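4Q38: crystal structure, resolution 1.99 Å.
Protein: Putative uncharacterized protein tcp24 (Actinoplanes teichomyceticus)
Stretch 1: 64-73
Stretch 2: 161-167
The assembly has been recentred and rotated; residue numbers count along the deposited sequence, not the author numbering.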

# COMPACT_ATOMS: atom_id res chain seq x y z
N GLU A 64 5.57 -13.56 -0.17
CA GLU A 64 5.95 -13.45 1.26
C GLU A 64 4.76 -13.31 2.23
O GLU A 64 4.89 -12.72 3.30
CB GLU A 64 6.98 -12.34 1.48
CG GLU A 64 8.27 -12.55 0.70
CD GLU A 64 9.33 -11.49 0.95
OE1 GLU A 64 9.10 -10.56 1.76
OE2 GLU A 64 10.40 -11.59 0.32
N VAL A 65 3.62 -13.87 1.86
CA VAL A 65 2.49 -13.98 2.78
C VAL A 65 2.86 -15.02 3.86
O VAL A 65 3.33 -16.09 3.52
CB VAL A 65 1.22 -14.37 2.01
CG1 VAL A 65 0.05 -14.61 2.95
CG2 VAL A 65 0.88 -13.28 0.98
N PRO A 66 2.68 -14.69 5.16
CA PRO A 66 3.07 -15.68 6.17
C PRO A 66 2.30 -17.00 6.00
O PRO A 66 1.15 -16.99 5.54
CB PRO A 66 2.70 -14.99 7.49
CG PRO A 66 2.77 -13.52 7.18
CD PRO A 66 2.23 -13.42 5.77
N GLU A 67 2.94 -18.11 6.36
CA GLU A 67 2.38 -19.44 6.15
C GLU A 67 0.98 -19.58 6.72
O GLU A 67 0.10 -20.13 6.07
CB GLU A 67 3.29 -20.55 6.72
CG GLU A 67 4.66 -20.65 6.04
CD GLU A 67 4.59 -20.96 4.55
OE1 GLU A 67 5.31 -20.30 3.76
OE2 GLU A 67 3.82 -21.87 4.16
N LEU A 68 0.78 -19.06 7.94
CA LEU A 68 -0.52 -19.15 8.61
C LEU A 68 -1.65 -18.55 7.77
O LEU A 68 -2.68 -19.21 7.52
CB LEU A 68 -0.47 -18.48 9.99
CG LEU A 68 -1.78 -18.40 10.78
CD1 LEU A 68 -2.29 -19.80 11.14
CD2 LEU A 68 -1.61 -17.54 12.02
N ASP A 69 -1.46 -17.30 7.34
CA ASP A 69 -2.45 -16.61 6.51
C ASP A 69 -2.66 -17.31 5.17
O ASP A 69 -3.79 -17.45 4.73
CB ASP A 69 -2.07 -15.15 6.28
CG ASP A 69 -1.78 -14.42 7.57
OD1 ASP A 69 -0.65 -14.53 8.05
OD2 ASP A 69 -2.68 -13.74 8.10
N ALA A 70 -1.56 -17.71 4.53
CA ALA A 70 -1.61 -18.36 3.22
C ALA A 70 -2.47 -19.64 3.24
O ALA A 70 -3.30 -19.85 2.34
CB ALA A 70 -0.21 -18.66 2.71
N GLU A 71 -2.27 -20.46 4.27
CA GLU A 71 -3.11 -21.65 4.49
C GLU A 71 -4.57 -21.26 4.51
O GLU A 71 -5.40 -21.88 3.83
CB GLU A 71 -2.79 -22.31 5.83
CG GLU A 71 -1.54 -23.16 5.87
CD GLU A 71 -1.23 -23.64 7.28
OE1 GLU A 71 -2.02 -24.46 7.81
OE2 GLU A 71 -0.22 -23.19 7.85
N GLU A 72 -4.88 -20.25 5.31
CA GLU A 72 -6.26 -19.79 5.47
C GLU A 72 -6.82 -19.22 4.17
O GLU A 72 -8.00 -19.44 3.84
CB GLU A 72 -6.34 -18.75 6.60
CG GLU A 72 -6.04 -19.33 7.98
CD GLU A 72 -6.09 -18.30 9.10
OE1 GLU A 72 -6.34 -17.10 8.83
OE2 GLU A 72 -5.88 -18.70 10.26
N ILE A 73 -5.98 -18.48 3.45
CA ILE A 73 -6.39 -17.88 2.18
C ILE A 73 -6.78 -18.97 1.17
O ILE A 73 -7.83 -18.88 0.53
CB ILE A 73 -5.26 -16.98 1.60
CG1 ILE A 73 -5.14 -15.68 2.41
CG2 ILE A 73 -5.52 -16.67 0.12
CD1 ILE A 73 -3.76 -15.04 2.38
N LEU A 161 1.51 -6.50 4.13
CA LEU A 161 0.21 -5.88 4.42
C LEU A 161 -0.75 -6.90 5.03
O LEU A 161 -1.55 -6.56 5.90
CB LEU A 161 -0.38 -5.25 3.16
CG LEU A 161 0.43 -4.08 2.55
CD1 LEU A 161 -0.01 -3.83 1.11
CD2 LEU A 161 0.28 -2.81 3.38
N VAL A 162 -0.66 -8.15 4.58
CA VAL A 162 -1.39 -9.24 5.23
C VAL A 162 -0.95 -9.37 6.71
O VAL A 162 -1.79 -9.37 7.62
CB VAL A 162 -1.23 -10.56 4.46
CG1 VAL A 162 -1.90 -11.71 5.20
CG2 VAL A 162 -1.83 -10.42 3.07
N ALA A 163 0.36 -9.44 6.94
CA ALA A 163 0.92 -9.53 8.31
C ALA A 163 0.48 -8.36 9.19
O ALA A 163 0.11 -8.55 10.35
CB ALA A 163 2.43 -9.62 8.28
N ILE A 164 0.50 -7.15 8.61
CA ILE A 164 0.03 -5.95 9.30
C ILE A 164 -1.43 -6.07 9.72
O ILE A 164 -1.78 -5.70 10.84
CB ILE A 164 0.24 -4.68 8.44
CG1 ILE A 164 1.72 -4.25 8.47
CG2 ILE A 164 -0.68 -3.54 8.88
CD1 ILE A 164 2.11 -3.35 7.31
N HIS A 165 -2.29 -6.57 8.84
CA HIS A 165 -3.70 -6.74 9.22
C HIS A 165 -3.83 -7.55 10.48
O HIS A 165 -4.55 -7.15 11.41
CB HIS A 165 -4.53 -7.36 8.09
CG HIS A 165 -6.00 -7.46 8.43
ND1 HIS A 165 -6.48 -8.39 9.27
CD2 HIS A 165 -7.09 -6.69 8.02
CE1 HIS A 165 -7.81 -8.23 9.40
NE2 HIS A 165 -8.18 -7.20 8.63
N ARG A 166 -3.12 -8.67 10.54
CA ARG A 166 -3.22 -9.59 11.67
C ARG A 166 -2.65 -8.99 12.95
O ARG A 166 -3.22 -9.17 14.02
CB ARG A 166 -2.56 -10.93 11.34
CG ARG A 166 -2.67 -11.97 12.45
CD ARG A 166 -2.05 -13.30 12.02
NE ARG A 166 -2.77 -13.91 10.90
CZ ARG A 166 -3.79 -14.76 11.03
NH1 ARG A 166 -4.25 -15.10 12.23
NH2 ARG A 166 -4.36 -15.26 9.93
N ARG A 167 -1.53 -8.29 12.84
CA ARG A 167 -0.95 -7.59 14.00
C ARG A 167 -1.94 -6.55 14.55
O ARG A 167 -2.14 -6.44 15.75
CB ARG A 167 0.39 -6.93 13.63
CG ARG A 167 1.12 -6.25 14.79
CD ARG A 167 2.19 -5.28 14.29
NE ARG A 167 2.97 -5.85 13.18
CZ ARG A 167 3.60 -5.14 12.23
NH1 ARG A 167 3.57 -3.82 12.23
NH2 ARG A 167 4.26 -5.78 11.28
O HOH W 1 -3.76 -11.26 7.94
O HOH W 2 -5.87 -17.37 12.37

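A single arginine, R166, organises the polar half of this contact, with its guanidinium held at the edge by two carboxylates one helical turn apart. D69 and E72 both lie on helix 67-73, and their spacing of three residues places the two acids side by side before the incoming side chain. D69 OD2 accepts two hydrogen bonds, from R166 NE at 2.8 Å and from R166 NH2 at 2.9 Å, so one carboxylate oxygen is shared between two nitrogens of the same group. R166 NH2 also donates to E72 OE1, at 2.9 Å, and all three bonds belong to salt bridges in which opposite charges reinforce the hydrogen bonding. The remaining nitrogen is tied in through water 2, which accepts from R166 NH1 (2.8 Å) and donates to E72 OE2 (2.5 Å). L68 covers one face of the guanidinium, its CD2 lying 3.6 Å from R166 NH1, and leaves the edge free for the acids.

The two helices cross almost at right angles, at 96°, with their axes 10.4 Å apart at closest approach. Backbones come nearer just before helix 67-73 begins: the CA atoms of V65 and V162 are 6.6 Å apart, and those of P66 and A163 6.9 Å. Small apolar groups fill this part of the contact. V65 CG1 meets V162 CG1 at 4.2 Å, while P66, at the N-cap position, sets its CG 4.1 Å from A163 CB.

D69 links the two regions. Its CG lies 3.6 Å from V162 CG1, bringing the carboxylate against the valine one turn before R166. The oxygen of water 1 lies 2.7 Å from D69 OD2 and 2.7 Å from V162 O, adding a solvent-mediated link from the acid to the backbone of helix 161-167.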